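PDB 2WMF: fucolectin-related protein from Streptococcus pneumoniae, which hydrolyses host carbohydrate antigens, probably of the blood-group type, as the catalytic module of a family 98 glycoside hydrolase. Local coordinates for residues I66-A74 / I314-Q322; W55-I66 / C294-P305. One frame throughout, in Å; residues are numbered along the deposited sequence.

Interaction 1 of 2, residues I66-A74 / I314-Q322; sequences IPEDVKPYA and IPFFRHAIQ
Asp69 and Arg318 meet side-on: NE and NH2 of the guanidinium each take one carboxylate oxygen, both through syn lone pairs, in a two-bond salt bridge. NH2 of Arg318 lies 3.0 Å from OD1 of Asp69, within the guanidinium plane, whereas OD2 of Asp69, 2.9 Å from NE of Arg318, is tilted slightly from it. The two flat groups are only 24° apart, although the side chains carrying them cross at about a right angle. Asp69 reaches this pose with CG held between its backbone N and carbonyl carbon (chi1 60°), while the arginine chain stays extended from CG to NE. A water donating to OD2 of Asp69 and accepting from NE2 of Gln322 ties the carboxylate to the helix a second time. CG2 of Ile314, from the preceding helical turn, rests over one guanidinium face, and CB of Pro67 comes within 3.3 Å of NH2 of Arg318.

Behind this polar edge the contact turns apolar. Val70 divides its methyls: CG1 approaches CD2 of Phe317 obliquely, at 3.9 Å, and also nears Ile314, while CG2 lies across the Arg318 chain, near its CG, and beside CD1 of Ile321. The tips of Pro67 and Ile314 point at one another. Further along, Tyr73 slants across Ile321, CE2 of the Tyr73 ring 3.5 Å from CG2 of Ile321. CZ of Phe317 meets the carbonyl O of Tyr73 at 3.4 Å. Leu40 of strand 39-45 is touched by Val70, Ile314 and Phe317 alike. This is an outer-layer contact of a (beta/alpha)8 barrel, where the helix after the eighth strand lies against the loop leading into the second, beside the first.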
loop_
_atom_site.group_PDB
_atom_site.type_symbol
_atom_site.label_atom_id
_atom_site.label_comp_id
_atom_site.label_asym_id
_atom_site.label_seq_id
_atom_site.Cartn_x
_atom_site.Cartn_y
_atom_site.Cartn_z
ATOM N N ILE A 66 12.452 -12.737 4.799
ATOM C CA ILE A 66 12.750 -11.425 4.213
ATOM C C ILE A 66 14.048 -11.567 3.407
ATOM O O ILE A 66 15.130 -11.921 3.999
ATOM C CB ILE A 66 12.922 -10.326 5.267
ATOM C CG1 ILE A 66 11.742 -10.258 6.256
ATOM C CG2 ILE A 66 13.207 -8.990 4.578
ATOM C CD1 ILE A 66 10.334 -10.099 5.656
ATOM N N PRO A 67 13.972 -11.351 2.078
ATOM C CA PRO A 67 15.203 -11.502 1.299
ATOM C C PRO A 67 16.327 -10.599 1.779
ATOM O O PRO A 67 16.085 -9.524 2.325
ATOM C CB PRO A 67 14.779 -11.129 -0.113
ATOM C CG PRO A 67 13.321 -11.332 -0.146
ATOM C CD PRO A 67 12.805 -11.044 1.226
ATOM N N GLU A 68 17.563 -11.038 1.554
ATOM C CA GLU A 68 18.700 -10.301 2.092
ATOM C C GLU A 68 18.797 -8.862 1.592
ATOM O O GLU A 68 19.174 -7.981 2.353
ATOM C CB GLU A 68 19.986 -11.042 1.793
ATOM C CG GLU A 68 20.214 -12.242 2.690
ATOM C CD GLU A 68 20.046 -12.001 4.201
ATOM O OE1 GLU A 68 20.757 -11.123 4.794
ATOM O OE2 GLU A 68 19.229 -12.746 4.785
ATOM N N ASP A 69 18.452 -8.623 0.326
ATOM C CA ASP A 69 18.475 -7.252 -0.228
ATOM C C ASP A 69 17.373 -6.359 0.329
ATOM O O ASP A 69 17.471 -5.133 0.250
ATOM C CB ASP A 69 18.402 -7.265 -1.748
ATOM C CG ASP A 69 17.147 -7.913 -2.276
ATOM O OD1 ASP A 69 16.848 -9.061 -1.869
ATOM O OD2 ASP A 69 16.459 -7.286 -3.112
ATOM N N VAL A 70 16.333 -6.989 0.895
ATOM C CA VAL A 70 15.180 -6.297 1.447
ATOM C C VAL A 70 15.352 -6.010 2.946
ATOM O O VAL A 70 14.824 -5.019 3.443
ATOM C CB VAL A 70 13.890 -7.066 1.133
ATOM C CG1 VAL A 70 12.657 -6.489 1.849
ATOM C CG2 VAL A 70 13.671 -7.103 -0.380
ATOM N N LYS A 71 16.068 -6.886 3.655
ATOM C CA LYS A 71 16.282 -6.730 5.087
ATOM C C LYS A 71 16.697 -5.326 5.589
ATOM O O LYS A 71 16.231 -4.896 6.628
ATOM C CB LYS A 71 17.240 -7.816 5.614
ATOM C CG LYS A 71 16.639 -9.218 5.822
ATOM C CD LYS A 71 17.648 -10.136 6.523
ATOM C CE LYS A 71 17.041 -11.425 7.057
ATOM N NZ LYS A 71 16.738 -12.423 5.997
ATOM N N PRO A 72 17.597 -4.619 4.878
ATOM C CA PRO A 72 17.930 -3.277 5.353
ATOM C C PRO A 72 16.774 -2.277 5.388
ATOM O O PRO A 72 16.921 -1.205 5.971
ATOM C CB PRO A 72 19.021 -2.793 4.357
ATOM C CG PRO A 72 19.557 -4.061 3.702
ATOM C CD PRO A 72 18.395 -5.022 3.701
ATOM N N TYR A 73 15.653 -2.651 4.737
ATOM C CA TYR A 73 14.476 -1.819 4.544
ATOM C C TYR A 73 13.221 -2.475 5.125
ATOM O O TYR A 73 12.126 -2.182 4.686
ATOM C CB TYR A 73 14.294 -1.569 3.040
ATOM C CG TYR A 73 15.529 -1.005 2.389
ATOM C CD1 TYR A 73 15.886 0.317 2.575
ATOM C CD2 TYR A 73 16.342 -1.819 1.628
ATOM C CE1 TYR A 73 17.032 0.829 1.996
ATOM C CE2 TYR A 73 17.519 -1.324 1.063
ATOM C CZ TYR A 73 17.836 0.001 1.234
ATOM O OH TYR A 73 19.022 0.526 0.653
ATOM N N ALA A 74 13.422 -3.334 6.102
ATOM C CA ALA A 74 12.331 -4.172 6.654
ATOM C C ALA A 74 12.306 -4.235 8.178
ATOM O O ALA A 74 13.327 -4.047 8.834
ATOM C CB ALA A 74 12.386 -5.601 6.066
ATOM N N ILE A 314 6.915 -8.452 -2.629
ATOM C CA ILE A 314 8.379 -8.301 -2.747
ATOM C C ILE A 314 8.814 -7.669 -4.083
ATOM O O ILE A 314 9.629 -6.758 -4.076
ATOM C CB ILE A 314 9.119 -9.640 -2.413
ATOM C CG1 ILE A 314 8.980 -9.884 -0.911
ATOM C CG2 ILE A 314 10.593 -9.598 -2.899
ATOM C CD1 ILE A 314 9.775 -8.885 -0.024
ATOM N N PRO A 315 8.248 -8.103 -5.232
ATOM C CA PRO A 315 8.721 -7.472 -6.474
ATOM C C PRO A 315 8.464 -5.965 -6.517
ATOM O O PRO A 315 9.332 -5.199 -6.968
ATOM C CB PRO A 315 7.978 -8.252 -7.571
ATOM C CG PRO A 315 7.789 -9.602 -6.957
ATOM C CD PRO A 315 7.423 -9.296 -5.516
ATOM N N PHE A 316 7.311 -5.522 -5.995
ATOM C CA PHE A 316 7.025 -4.098 -6.036
ATOM C C PHE A 316 7.870 -3.359 -5.002
ATOM O O PHE A 316 8.384 -2.293 -5.302
ATOM C CB PHE A 316 5.562 -3.718 -5.942
ATOM C CG PHE A 316 5.354 -2.330 -6.371
ATOM C CD1 PHE A 316 5.243 -2.019 -7.724
ATOM C CD2 PHE A 316 5.385 -1.316 -5.445
ATOM C CE1 PHE A 316 5.185 -0.681 -8.143
ATOM C CE2 PHE A 316 5.280 0.049 -5.859
ATOM C CZ PHE A 316 5.181 0.343 -7.207
ATOM N N PHE A 317 8.070 -3.943 -3.835
ATOM C CA PHE A 317 8.915 -3.302 -2.831
ATOM C C PHE A 317 10.372 -3.162 -3.337
ATOM O O PHE A 317 11.025 -2.107 -3.094
ATOM C CB PHE A 317 8.869 -4.015 -1.496
ATOM C CG PHE A 317 9.504 -3.212 -0.383
ATOM C CD1 PHE A 317 8.919 -2.046 0.083
ATOM C CD2 PHE A 317 10.711 -3.611 0.152
ATOM C CE1 PHE A 317 9.506 -1.296 1.050
ATOM C CE2 PHE A 317 11.316 -2.850 1.151
ATOM C CZ PHE A 317 10.719 -1.686 1.588
ATOM N N ARG A 318 10.864 -4.183 -4.051
ATOM C CA ARG A 318 12.187 -4.110 -4.696
ATOM C C ARG A 318 12.223 -2.938 -5.688
ATOM O O ARG A 318 13.225 -2.201 -5.767
ATOM C CB ARG A 318 12.588 -5.422 -5.364
ATOM C CG ARG A 318 13.016 -6.496 -4.402
ATOM C CD ARG A 318 13.369 -7.800 -5.099
ATOM N NE ARG A 318 14.133 -8.652 -4.204
ATOM C CZ ARG A 318 14.073 -9.961 -4.185
ATOM N NH1 ARG A 318 13.272 -10.621 -5.005
ATOM N NH2 ARG A 318 14.811 -10.623 -3.331
ATOM N N HIS A 319 11.155 -2.756 -6.471
ATOM C CA HIS A 319 11.059 -1.586 -7.341
ATOM C C HIS A 319 11.253 -0.298 -6.542
ATOM O O HIS A 319 12.002 0.620 -6.974
ATOM C CB HIS A 319 9.729 -1.527 -8.114
ATOM C CG HIS A 319 9.640 -0.343 -9.017
ATOM N ND1 HIS A 319 10.279 -0.276 -10.240
ATOM C CD2 HIS A 319 8.991 0.836 -8.864
ATOM C CE1 HIS A 319 9.995 0.883 -10.810
ATOM N NE2 HIS A 319 9.266 1.596 -9.977
ATOM N N ALA A 320 10.590 -0.213 -5.397
ATOM C CA ALA A 320 10.603 0.992 -4.553
ATOM C C ALA A 320 11.985 1.245 -3.900
ATOM O O ALA A 320 12.360 2.401 -3.664
ATOM C CB ALA A 320 9.503 0.911 -3.481
ATOM N N ILE A 321 12.740 0.176 -3.631
ATOM C CA ILE A 321 14.128 0.304 -3.134
ATOM C C ILE A 321 15.033 0.812 -4.258
ATOM O O ILE A 321 15.866 1.700 -4.043
ATOM C CB ILE A 321 14.706 -1.018 -2.581
ATOM C CG1 ILE A 321 13.886 -1.521 -1.382
ATOM C CG2 ILE A 321 16.192 -0.852 -2.180
ATOM C CD1 ILE A 321 14.100 -3.007 -1.079
ATOM N N GLN A 322 14.872 0.231 -5.447
ATOM C CA GLN A 322 15.798 0.498 -6.561
ATOM C C GLN A 322 15.546 1.845 -7.224
ATOM O O GLN A 322 16.461 2.447 -7.798
ATOM C CB GLN A 322 15.735 -0.657 -7.558
ATOM C CG GLN A 322 16.322 -1.952 -6.901
ATOM C CD GLN A 322 16.171 -3.214 -7.750
ATOM O OE1 GLN A 322 15.853 -3.145 -8.936
ATOM N NE2 GLN A 322 16.380 -4.394 -7.114
HETATM O O HOH W 1 16.601 -4.723 -3.907
#

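Interaction 2 of 2, residues W55-I66 / C294-P305; sequences WGNTLKGAWEAI and CAAYTFMTNDVP
Met300 and Asn57 cross obliquely, and the methionine can be traced outward from there. Its CB lies over one face of the Phe299 ring and near the Asn57 amide; CG of Met300 comes 3.7 Å from OD1 of Asn57. SD of Met300 meets the helix at two points, O of Gly61 and, at 3.8 Å, CB of Ala65. The bend at the last torsion (chi3 66°) turns CE of Met300 back onto the helix, 3.5 Å from CA of Ala62. The same methyl also rests against CG of Asn57. The amide of Asn57 is meanwhile held by both ends: ND2 gives a nearly straight bond to O of Met300, arriving well above that carbonyl's plane, and OD1 of Asn57 accepts from N of Asp303 at 3.0 Å. These acceptors and donors belong to a beta hairpin, strands 300-301 and 304-305 joined by a type I' turn, inserted in the loop after the eighth barrel strand; its partner is the loop and helix after the first. Asp303 reaches from the turn to the helix start, OD1 taking N of Thr58 and OD2 of Asp303 accepting from OG1 of Thr58 at 2.6 Å. That same OG1 caps the helix by accepting from N of Gly61. In the same turn, N of Asn302 bonds to O of Trp55; CB of Ala296, from the helix before the hairpin, lies over one face of that residue's indole, with SG of Cys294 oblique to the six-membered ring.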
loop_
_atom_site.group_PDB
_atom_site.type_symbol
_atom_site.label_atom_id
_atom_site.label_comp_id
_atom_site.label_asym_id
_atom_site.label_seq_id
_atom_site.Cartn_x
_atom_site.Cartn_y
_atom_site.Cartn_z
ATOM N N TRP A 55 -0.922 -18.785 13.311
ATOM C CA TRP A 55 -0.609 -19.144 11.913
ATOM C C TRP A 55 0.646 -20.008 11.748
ATOM O O TRP A 55 1.192 -20.146 10.662
ATOM C CB TRP A 55 -0.564 -17.864 11.033
ATOM C CG TRP A 55 -1.945 -17.378 10.660
ATOM C CD1 TRP A 55 -2.974 -18.154 10.211
ATOM C CD2 TRP A 55 -2.464 -16.054 10.783
ATOM N NE1 TRP A 55 -4.082 -17.380 9.984
ATOM C CE2 TRP A 55 -3.802 -16.090 10.364
ATOM C CE3 TRP A 55 -1.922 -14.830 11.197
ATOM C CZ2 TRP A 55 -4.582 -14.953 10.305
ATOM C CZ3 TRP A 55 -2.730 -13.705 11.183
ATOM C CH2 TRP A 55 -4.032 -13.779 10.722
ATOM N N GLY A 56 1.063 -20.657 12.835
ATOM C CA GLY A 56 2.182 -21.581 12.772
ATOM C C GLY A 56 3.543 -20.948 12.547
ATOM O O GLY A 56 4.497 -21.632 12.210
ATOM N N ASN A 57 3.628 -19.635 12.734
ATOM C CA ASN A 57 4.841 -18.918 12.426
ATOM C C ASN A 57 5.749 -18.765 13.645
ATOM O O ASN A 57 5.332 -18.918 14.801
ATOM C CB ASN A 57 4.447 -17.543 11.841
ATOM C CG ASN A 57 3.784 -17.650 10.465
ATOM O OD1 ASN A 57 4.036 -18.606 9.736
ATOM N ND2 ASN A 57 2.990 -16.641 10.083
ATOM N N THR A 58 7.008 -18.446 13.352
ATOM C CA THR A 58 7.998 -18.070 14.378
ATOM C C THR A 58 8.671 -16.735 14.016
ATOM O O THR A 58 8.695 -16.364 12.863
ATOM C CB THR A 58 9.106 -19.158 14.541
ATOM O OG1 THR A 58 9.908 -19.304 13.339
ATOM C CG2 THR A 58 8.474 -20.472 14.926
ATOM N N LEU A 59 9.266 -16.055 15.002
ATOM C CA LEU A 59 10.029 -14.838 14.728
ATOM C C LEU A 59 11.226 -15.121 13.828
ATOM O O LEU A 59 11.481 -14.379 12.852
ATOM C CB LEU A 59 10.447 -14.174 16.044
ATOM C CG LEU A 59 11.115 -12.814 15.936
ATOM C CD1 LEU A 59 10.224 -11.808 15.231
ATOM C CD2 LEU A 59 11.450 -12.336 17.359
ATOM N N LYS A 60 12.003 -16.181 14.151
ATOM C CA LYS A 60 13.141 -16.553 13.335
ATOM C C LYS A 60 12.700 -16.808 11.877
ATOM O O LYS A 60 13.327 -16.342 10.929
ATOM C CB LYS A 60 13.834 -17.790 13.939
ATOM C CG LYS A 60 15.030 -18.255 13.178
ATOM C CD LYS A 60 15.860 -19.215 14.076
ATOM C CE LYS A 60 17.103 -19.656 13.376
ATOM N NZ LYS A 60 16.792 -20.615 12.279
ATOM N N GLY A 61 11.586 -17.511 11.700
ATOM C CA GLY A 61 11.083 -17.801 10.361
ATOM C C GLY A 61 10.626 -16.562 9.599
ATOM O O GLY A 61 10.806 -16.481 8.375
ATOM N N ALA A 62 10.039 -15.627 10.322
ATOM C CA ALA A 62 9.590 -14.362 9.723
ATOM C C ALA A 62 10.789 -13.617 9.137
ATOM O O ALA A 62 10.726 -13.083 8.030
ATOM C CB ALA A 62 8.884 -13.490 10.751
ATOM N N TRP A 63 11.880 -13.511 9.911
ATOM C CA TRP A 63 13.047 -12.771 9.413
ATOM C C TRP A 63 13.749 -13.570 8.306
ATOM O O TRP A 63 14.222 -13.001 7.314
ATOM C CB TRP A 63 13.968 -12.411 10.568
ATOM C CG TRP A 63 14.965 -11.350 10.264
ATOM C CD1 TRP A 63 16.307 -11.453 10.428
ATOM C CD2 TRP A 63 14.711 -10.005 9.848
ATOM N NE1 TRP A 63 16.918 -10.258 10.106
ATOM C CE2 TRP A 63 15.955 -9.357 9.741
ATOM C CE3 TRP A 63 13.552 -9.289 9.539
ATOM C CZ2 TRP A 63 16.077 -8.021 9.328
ATOM C CZ3 TRP A 63 13.664 -7.977 9.110
ATOM C CH2 TRP A 63 14.917 -7.351 9.008
ATOM N N GLU A 64 13.756 -14.899 8.419
ATOM C CA GLU A 64 14.252 -15.744 7.310
ATOM C C GLU A 64 13.501 -15.518 5.999
ATOM O O GLU A 64 14.086 -15.635 4.922
ATOM C CB GLU A 64 14.257 -17.226 7.690
ATOM C CG GLU A 64 15.349 -17.513 8.726
ATOM C CD GLU A 64 15.336 -18.916 9.284
ATOM O OE1 GLU A 64 14.362 -19.667 9.004
ATOM O OE2 GLU A 64 16.304 -19.265 10.029
ATOM N N ALA A 65 12.231 -15.152 6.101
ATOM C CA ALA A 65 11.387 -14.931 4.925
ATOM C C ALA A 65 11.745 -13.663 4.140
ATOM O O ALA A 65 11.366 -13.500 2.982
ATOM C CB ALA A 65 9.893 -14.865 5.358
ATOM N N ILE A 66 12.452 -12.737 4.799
ATOM C CA ILE A 66 12.750 -11.425 4.213
ATOM C C ILE A 66 14.048 -11.567 3.407
ATOM O O ILE A 66 15.130 -11.921 3.999
ATOM C CB ILE A 66 12.922 -10.326 5.267
ATOM C CG1 ILE A 66 11.742 -10.258 6.256
ATOM C CG2 ILE A 66 13.207 -8.990 4.578
ATOM C CD1 ILE A 66 10.334 -10.099 5.656
ATOM N N CYS A 294 -4.557 -9.716 4.996
ATOM C CA CYS A 294 -4.383 -10.692 6.095
ATOM C C CYS A 294 -3.156 -11.591 5.840
ATOM O O CYS A 294 -3.042 -12.220 4.775
ATOM C CB CYS A 294 -5.607 -11.587 6.157
ATOM S SG CYS A 294 -5.487 -12.942 7.377
ATOM N N ALA A 295 -2.263 -11.644 6.841
ATOM C CA ALA A 295 -0.930 -12.249 6.758
ATOM C C ALA A 295 -0.921 -13.712 6.406
ATOM O O ALA A 295 0.058 -14.205 5.861
ATOM C CB ALA A 295 -0.181 -12.031 8.094
ATOM N N ALA A 296 -2.049 -14.406 6.647
ATOM C CA ALA A 296 -2.148 -15.781 6.184
ATOM C C ALA A 296 -2.036 -15.890 4.681
ATOM O O ALA A 296 -1.570 -16.934 4.164
ATOM C CB ALA A 296 -3.438 -16.503 6.692
ATOM N N TYR A 297 -2.528 -14.862 3.988
ATOM C CA TYR A 297 -2.377 -14.740 2.553
ATOM C C TYR A 297 -1.182 -13.895 2.133
ATOM O O TYR A 297 -0.444 -14.268 1.244
ATOM C CB TYR A 297 -3.631 -14.100 1.969
ATOM C CG TYR A 297 -3.631 -13.923 0.459
ATOM C CD1 TYR A 297 -3.356 -14.975 -0.394
ATOM C CD2 TYR A 297 -3.970 -12.686 -0.123
ATOM C CE1 TYR A 297 -3.427 -14.835 -1.746
ATOM C CE2 TYR A 297 -4.039 -12.539 -1.480
ATOM C CZ TYR A 297 -3.761 -13.589 -2.312
ATOM O OH TYR A 297 -3.833 -13.467 -3.702
ATOM N N THR A 298 -1.026 -12.762 2.790
ATOM C CA THR A 298 -0.071 -11.725 2.347
ATOM C C THR A 298 1.370 -11.943 2.860
ATOM O O THR A 298 2.268 -11.220 2.414
ATOM C CB THR A 298 -0.548 -10.289 2.720
ATOM O OG1 THR A 298 -0.794 -10.187 4.124
ATOM C CG2 THR A 298 -1.848 -9.907 1.997
ATOM N N PHE A 299 1.594 -12.865 3.789
ATOM C CA PHE A 299 2.936 -13.058 4.343
ATOM C C PHE A 299 3.381 -14.501 4.415
ATOM O O PHE A 299 4.185 -14.929 3.602
ATOM C CB PHE A 299 3.069 -12.339 5.707
ATOM C CG PHE A 299 4.450 -12.412 6.321
ATOM C CD1 PHE A 299 5.624 -12.339 5.525
ATOM C CD2 PHE A 299 4.581 -12.523 7.702
ATOM C CE1 PHE A 299 6.882 -12.401 6.107
ATOM C CE2 PHE A 299 5.831 -12.589 8.291
ATOM C CZ PHE A 299 6.984 -12.523 7.488
ATOM N N MET A 300 2.805 -15.285 5.338
ATOM C CA MET A 300 3.422 -16.588 5.687
ATOM C C MET A 300 2.429 -17.396 6.547
ATOM O O MET A 300 1.729 -16.844 7.373
ATOM C CB MET A 300 4.723 -16.320 6.476
ATOM C CG MET A 300 5.689 -17.394 6.605
ATOM S SD MET A 300 7.265 -16.788 7.341
ATOM C CE MET A 300 6.780 -16.335 8.986
ATOM N N THR A 301 2.421 -18.714 6.346
ATOM C CA THR A 301 1.837 -19.642 7.302
ATOM C C THR A 301 2.832 -20.794 7.458
ATOM O O THR A 301 3.526 -21.212 6.495
ATOM C CB THR A 301 0.431 -20.185 6.895
ATOM O OG1 THR A 301 0.554 -21.009 5.736
ATOM C CG2 THR A 301 -0.611 -18.967 6.678
ATOM N N ASN A 302 2.906 -21.292 8.675
ATOM C CA ASN A 302 3.822 -22.403 9.028
ATOM C C ASN A 302 5.268 -22.127 8.568
ATOM O O ASN A 302 6.017 -23.037 8.151
ATOM C CB ASN A 302 3.287 -23.718 8.453
ATOM C CG ASN A 302 1.986 -24.119 9.083
ATOM O OD1 ASN A 302 1.739 -23.825 10.264
ATOM N ND2 ASN A 302 1.114 -24.750 8.296
ATOM N N ASP A 303 5.658 -20.848 8.689
ATOM C CA ASP A 303 6.962 -20.346 8.256
ATOM C C ASP A 303 7.289 -20.544 6.769
ATOM O O ASP A 303 8.435 -20.432 6.344
ATOM C CB ASP A 303 8.073 -20.941 9.156
ATOM C CG ASP A 303 8.210 -20.224 10.500
ATOM O OD1 ASP A 303 7.659 -19.121 10.675
ATOM O OD2 ASP A 303 8.909 -20.760 11.397
ATOM N N VAL A 304 6.240 -20.752 5.962
ATOM C CA VAL A 304 6.352 -20.848 4.518
ATOM C C VAL A 304 5.781 -19.578 3.868
ATOM O O VAL A 304 4.570 -19.340 3.930
ATOM C CB VAL A 304 5.567 -22.046 3.972
ATOM C CG1 VAL A 304 5.741 -22.176 2.436
ATOM C CG2 VAL A 304 6.034 -23.339 4.706
ATOM N N PRO A 305 6.641 -18.726 3.325
ATOM C CA PRO A 305 6.129 -17.492 2.693
ATOM C C PRO A 305 5.227 -17.791 1.515
ATOM O O PRO A 305 5.428 -18.776 0.811
ATOM C CB PRO A 305 7.418 -16.751 2.258
ATOM C CG PRO A 305 8.508 -17.313 3.126
ATOM C CD PRO A 305 8.115 -18.765 3.348
HETATM O O HOH W 2 7.051 -22.779 12.546
HETATM O O HOH W 3 10.571 -18.660 6.716
#

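The centres of interactions 1 and 2 lie about 16 Å apart, and the two share Ile66, which lies between helix 59-64 and strand 74-79. Along the chain the segments alternate: 55-66 and 66-74 come first, then 294-305 and 314-322, with strand 304-305 running on into helix 307-322. Lys71, in the first loop, bonds back to O of Trp63 and so joins the two regions directly. Interaction 2 links the loops that follow the first and last barrel strands, and interaction 1 the opposite end of the same seam, so residues outside the sheet also join the parts of the chain around the first and last strands of the barrel.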